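Side-chain contacts in trehalose-6-phosphate phosphatase (Cryptococcus neoformans, PDB 5DX9), which belongs to the trehalose-phosphatase family of the HAD clan and holds a magnesium ion and a sugar ligand in its pocket: residues Phe25-Asp28 with Gly29-Pro33; Val35-Pro38 with Ser39-Val42. All coordinates share one frame; numbering follows the deposited sequence.

In the fold
From the N terminus, helix 8-17 leads into strand 21-25, an inner strand of the eight-stranded mixed sheet. The chain then enters a long loop that runs to helix 45-56, and both contacts lie along it. Contact 1 comes first: residues 25-28 turn back on 29-33 at the end of the strand, in the buried interior beside the magnesium ion. Contact 2 follows in series, with 35-38 turning onto 39-42 nearer the surface. The two neither nest nor cross. Their centres are about 11 Å apart, and they touch where Y27 and D28 meet A41. Both reach the bound alpha-D-glucopyranose, so this one loop joins the metal site to the sugar pocket.

Contact 1. Residues Phe25-Asp28 with Gly29-Pro33; sequences FNYD and GTLTP. Unlike the reference sequence in segment 25-28: N26 (reference Asp). With MG (magnesium ion), chain C; G6P (6-O-phosphono-alpha-D-glucopyranose), chain B; GLC (alpha-D-glucopyranose), chain D.
The Y27 ring carries T32 CG2 over one face, a CH-pi contact with the methyl 3.7 Å from the ring centroid and displaced toward the rim. L31 CB approaches the same ring obliquely. Y27 OH is hydrogen-bonded to A41 O. At F25 the L31 side chain crosses at about a right angle. L31 CD1 packs on F25 CB at 3.6 Å. N26 differs from the reference Asp. Its CG lies anti to the backbone N (chi1 -180°), which carries the amide to the metal. N26 OD1 binds magnesium at 2.1 Å. N26 OD1 also accepts a hydrogen bond from T30 OG1 at 3.0 Å, on a lone pair in the carbonyl plane. N26 ND2 donates to G6P O3P at 3.0 Å, so both ends of the amide are held. The backbone turns around Y27 O, which accepts two backbone bonds, from L31 N at 2.7 Å and from T30 N. D28 O binds magnesium at 2.2 Å, and D28 N donates to G6P O1P. The D28 carboxylate forms a salt bridge with R68. G6P O2P, two waters and D212 complete the metal shell. The sequence NYDGT matches HAD motif I, DxDGT, except at N26. As in that motif, the loop after the strand cradles magnesium and phosphate.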
loop_
_atom_site.group_PDB
_atom_site.type_symbol
_atom_site.label_atom_id
_atom_site.label_comp_id
_atom_site.label_asym_id
_atom_site.label_seq_id
_atom_site.Cartn_x
_atom_site.Cartn_y
_atom_site.Cartn_z
ATOM N N PHE A 25 6.512 -1.788 -0.481
ATOM C CA PHE A 25 6.016 -2.988 0.186
ATOM C C PHE A 25 4.756 -2.744 1.006
ATOM O O PHE A 25 4.741 -1.896 1.902
ATOM C CB PHE A 25 7.083 -3.570 1.113
ATOM C CG PHE A 25 8.343 -3.984 0.413
ATOM C CD1 PHE A 25 8.496 -5.277 -0.061
ATOM C CD2 PHE A 25 9.383 -3.084 0.243
ATOM C CE1 PHE A 25 9.656 -5.663 -0.694
ATOM C CE2 PHE A 25 10.546 -3.463 -0.390
ATOM C CZ PHE A 25 10.684 -4.753 -0.861
ATOM N N ASN A 26 3.704 -3.502 0.708
ATOM C CA ASN A 26 2.578 -3.625 1.627
ATOM C C ASN A 26 3.080 -4.363 2.857
ATOM O O ASN A 26 4.144 -4.983 2.809
ATOM C CB ASN A 26 1.407 -4.364 0.973
ATOM C CG ASN A 26 0.211 -4.512 1.902
ATOM O OD1 ASN A 26 -0.126 -5.612 2.326
ATOM N ND2 ASN A 26 -0.433 -3.402 2.212
ATOM N N TYR A 27 2.348 -4.298 3.965
ATOM C CA TYR A 27 2.818 -5.003 5.152
ATOM C C TYR A 27 2.085 -6.308 5.412
ATOM O O TYR A 27 2.626 -7.382 5.167
ATOM C CB TYR A 27 2.725 -4.135 6.404
ATOM C CG TYR A 27 3.357 -4.850 7.577
ATOM C CD1 TYR A 27 4.715 -5.143 7.572
ATOM C CD2 TYR A 27 2.599 -5.269 8.664
ATOM C CE1 TYR A 27 5.308 -5.811 8.620
ATOM C CE2 TYR A 27 3.186 -5.938 9.727
ATOM C CZ TYR A 27 4.544 -6.205 9.696
ATOM O OH TYR A 27 5.154 -6.872 10.728
ATOM N N ASP A 28 0.868 -6.218 5.936
ATOM C CA ASP A 28 0.120 -7.414 6.304
ATOM C C ASP A 28 -0.127 -8.289 5.083
ATOM O O ASP A 28 -0.542 -7.796 4.037
ATOM C CB ASP A 28 -1.206 -7.040 6.971
ATOM C CG ASP A 28 -1.007 -6.235 8.237
ATOM O OD1 ASP A 28 -0.443 -6.788 9.204
ATOM O OD2 ASP A 28 -1.414 -5.053 8.263
ATOM N N GLY A 29 0.142 -9.583 5.223
ATOM C CA GLY A 29 -0.054 -10.533 4.143
ATOM C C GLY A 29 0.995 -10.428 3.049
ATOM O O GLY A 29 1.035 -11.246 2.129
ATOM N N THR A 30 1.854 -9.420 3.149
ATOM C CA THR A 30 2.860 -9.192 2.122
ATOM C C THR A 30 4.275 -9.359 2.661
ATOM O O THR A 30 5.078 -10.085 2.084
ATOM C CB THR A 30 2.720 -7.796 1.504
ATOM O OG1 THR A 30 1.460 -7.701 0.823
ATOM C CG2 THR A 30 3.849 -7.542 0.513
ATOM N N LEU A 31 4.575 -8.681 3.764
ATOM C CA LEU A 31 5.872 -8.819 4.418
ATOM C C LEU A 31 5.776 -9.735 5.628
ATOM O O LEU A 31 6.786 -10.198 6.160
ATOM C CB LEU A 31 6.413 -7.452 4.836
ATOM C CG LEU A 31 7.055 -6.640 3.713
ATOM C CD1 LEU A 31 7.610 -5.333 4.240
ATOM C CD2 LEU A 31 8.148 -7.457 3.041
ATOM N N THR A 32 4.547 -9.997 6.056
ATOM C CA THR A 32 4.303 -10.830 7.223
ATOM C C THR A 32 2.971 -11.545 7.036
ATOM O O THR A 32 2.064 -11.012 6.397
ATOM C CB THR A 32 4.293 -9.996 8.528
ATOM O OG1 THR A 32 4.373 -10.865 9.666
ATOM C CG2 THR A 32 3.032 -9.147 8.618
ATOM N N PRO A 33 2.857 -12.766 7.570
ATOM C CA PRO A 33 1.626 -13.546 7.405
ATOM C C PRO A 33 0.401 -12.884 8.034
ATOM O O PRO A 33 0.530 -12.077 8.955
ATOM C CB PRO A 33 1.947 -14.866 8.117
ATOM C CG PRO A 33 3.441 -14.936 8.152
ATOM C CD PRO A 33 3.905 -13.523 8.277
HETATM MG MG MG C . -1.938 -6.338 3.056
HETATM C C1 G6P B . -4.737 -5.277 9.260
HETATM C C2 G6P B . -5.022 -4.064 10.137
HETATM C C3 G6P B . -6.251 -3.311 9.668
HETATM C C4 G6P B . -6.067 -2.849 8.237
HETATM C C5 G6P B . -5.483 -3.908 7.282
HETATM C C6 G6P B . -4.579 -3.270 6.210
HETATM O O1 G6P B . -5.713 -6.309 9.416
HETATM O O2 G6P B . -5.185 -4.494 11.487
HETATM O O3 G6P B . -6.446 -2.133 10.463
HETATM O O4 G6P B . -7.370 -2.417 7.823
HETATM O O5 G6P B . -4.638 -4.899 7.887
HETATM O O6 G6P B . -3.199 -3.686 6.369
HETATM P P G6P B . -2.168 -3.710 5.108
HETATM O O1P G6P B . -0.641 -3.442 5.539
HETATM O O2P G6P B . -2.228 -5.047 4.475
HETATM O O3P G6P B . -2.672 -2.583 4.077
HETATM C C1 GLC D . -5.325 -7.510 8.734
HETATM C C2 GLC D . -6.482 -8.511 8.729
HETATM C C3 GLC D . -6.714 -9.086 10.120
HETATM C C4 GLC D . -5.426 -9.640 10.715
HETATM C C5 GLC D . -4.313 -8.597 10.658
HETATM C C6 GLC D . -2.961 -9.178 11.070
HETATM O O2 GLC D . -7.671 -7.861 8.241
HETATM O O3 GLC D . -7.687 -10.133 10.046
HETATM O O4 GLC D . -5.694 -10.045 12.067
HETATM O O5 GLC D . -4.164 -8.084 9.336
HETATM O O6 GLC D . -2.695 -10.379 10.333
HETATM O O HOH W 1 -3.415 -7.722 3.597
HETATM O O HOH W 2 -2.868 -5.001 1.807
#

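Contact 2. Residues Val35-Pro38 with Ser39-Val42; sequences VKVP and SHAV. With GLC (alpha-D-glucopyranose), chain D.
A chi1 of -168° at V37 turns CG1 away from the backbone N, and H40 CG points away from its own carbonyl carbon; together they bring the valine branch point to one face of the imidazole. The backbone between them is a type I beta turn, V37-P38-S39-H40, in the loop that follows the strand 21-25. H40 N closes the turn on V37 O at 2.9 Å. V37 CB lies over the H40 ring, 3.6 Å from the centroid and 16° off the normal, a CH-pi contact. The two methyls lie on the same side of the ring: V37 CG2 is 3.6 Å from H40 CD2, and V37 CG1 is nearer CE1. S39 OG also touches V37 CG1. P38, at the second position of the turn, has its carbonyl oxygen hydrogen-bonded to R68. After the turn, A41 centres an inverse gamma turn. A41 CB packs loosely on V35 CG2 at 4.2 Å, and D28 also touches A41 CB. V35 grips the glucose with its backbone. GLC O4 donates to V35 O at 2.8 Å, and V35 N donates to GLC O6 at 2.8 Å in a nearly straight bond of 170°.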
loop_
_atom_site.group_PDB
_atom_site.type_symbol
_atom_site.label_atom_id
_atom_site.label_comp_id
_atom_site.label_asym_id
_atom_site.label_seq_id
_atom_site.Cartn_x
_atom_site.Cartn_y
_atom_site.Cartn_z
ATOM N N VAL A 35 -2.435 -13.171 10.566
ATOM C CA VAL A 35 -2.561 -13.925 11.812
ATOM C C VAL A 35 -3.835 -13.552 12.569
ATOM O O VAL A 35 -4.575 -12.654 12.163
ATOM C CB VAL A 35 -1.341 -13.712 12.737
ATOM C CG1 VAL A 35 -0.138 -14.483 12.219
ATOM C CG2 VAL A 35 -1.017 -12.233 12.865
ATOM N N LYS A 36 -4.081 -14.252 13.673
ATOM C CA LYS A 36 -5.295 -14.068 14.466
ATOM C C LYS A 36 -5.470 -12.645 14.989
ATOM O O LYS A 36 -6.559 -12.074 14.901
ATOM C CB LYS A 36 -5.308 -15.043 15.646
ATOM C CG LYS A 36 -5.920 -16.401 15.341
ATOM C CD LYS A 36 -5.086 -17.194 14.351
ATOM C CE LYS A 36 -5.768 -18.510 13.984
ATOM N NZ LYS A 36 -7.080 -18.298 13.310
ATOM N N VAL A 37 -4.399 -12.073 15.532
ATOM C CA VAL A 37 -4.489 -10.784 16.215
ATOM C C VAL A 37 -3.664 -9.690 15.538
ATOM O O VAL A 37 -2.460 -9.845 15.350
ATOM C CB VAL A 37 -4.034 -10.905 17.679
ATOM C CG1 VAL A 37 -4.409 -9.645 18.449
ATOM C CG2 VAL A 37 -4.649 -12.139 18.325
ATOM N N PRO A 38 -4.317 -8.570 15.188
ATOM C CA PRO A 38 -3.722 -7.431 14.472
ATOM C C PRO A 38 -2.405 -6.928 15.066
ATOM O O PRO A 38 -1.483 -6.602 14.314
ATOM C CB PRO A 38 -4.804 -6.353 14.580
ATOM C CG PRO A 38 -6.076 -7.120 14.648
ATOM C CD PRO A 38 -5.755 -8.370 15.438
ATOM N N SER A 39 -2.318 -6.866 16.392
ATOM C CA SER A 39 -1.136 -6.320 17.053
ATOM C C SER A 39 0.009 -7.325 17.102
ATOM O O SER A 39 1.146 -6.967 17.412
ATOM C CB SER A 39 -1.480 -5.867 18.473
ATOM O OG SER A 39 -1.836 -6.974 19.284
ATOM N N HIS A 40 -0.291 -8.580 16.787
ATOM C CA HIS A 40 0.714 -9.635 16.841
ATOM C C HIS A 40 1.471 -9.814 15.520
ATOM O O HIS A 40 2.354 -10.669 15.414
ATOM C CB HIS A 40 0.062 -10.956 17.241
ATOM C CG HIS A 40 -0.569 -10.920 18.601
ATOM N ND1 HIS A 40 -0.648 -9.778 19.356
ATOM C CD2 HIS A 40 -1.150 -11.907 19.330
ATOM C CE1 HIS A 40 -1.252 -10.051 20.503
ATOM N NE2 HIS A 40 -1.564 -11.327 20.512
ATOM N N ALA A 41 1.126 -9.006 14.521
ATOM C CA ALA A 41 1.770 -9.093 13.212
ATOM C C ALA A 41 3.127 -8.394 13.214
ATOM O O ALA A 41 3.338 -7.425 12.483
ATOM C CB ALA A 41 0.870 -8.499 12.143
ATOM N N VAL A 42 4.043 -8.887 14.039
ATOM C CA VAL A 42 5.359 -8.272 14.171
ATOM C C VAL A 42 6.372 -8.909 13.218
ATOM O O VAL A 42 6.404 -10.130 13.061
ATOM C CB VAL A 42 5.884 -8.374 15.614
ATOM C CG1 VAL A 42 4.878 -7.760 16.582
ATOM C CG2 VAL A 42 6.166 -9.822 15.981
HETATM C C1 GLC D . -5.325 -7.510 8.734
HETATM C C2 GLC D . -6.482 -8.511 8.729
HETATM C C3 GLC D . -6.714 -9.086 10.120
HETATM C C4 GLC D . -5.426 -9.640 10.715
HETATM C C5 GLC D . -4.313 -8.597 10.658
HETATM C C6 GLC D . -2.961 -9.178 11.070
HETATM O O2 GLC D . -7.671 -7.861 8.241
HETATM O O3 GLC D . -7.687 -10.133 10.046
HETATM O O4 GLC D . -5.694 -10.045 12.067
HETATM O O5 GLC D . -4.164 -8.084 9.336
HETATM O O6 GLC D . -2.695 -10.379 10.333
#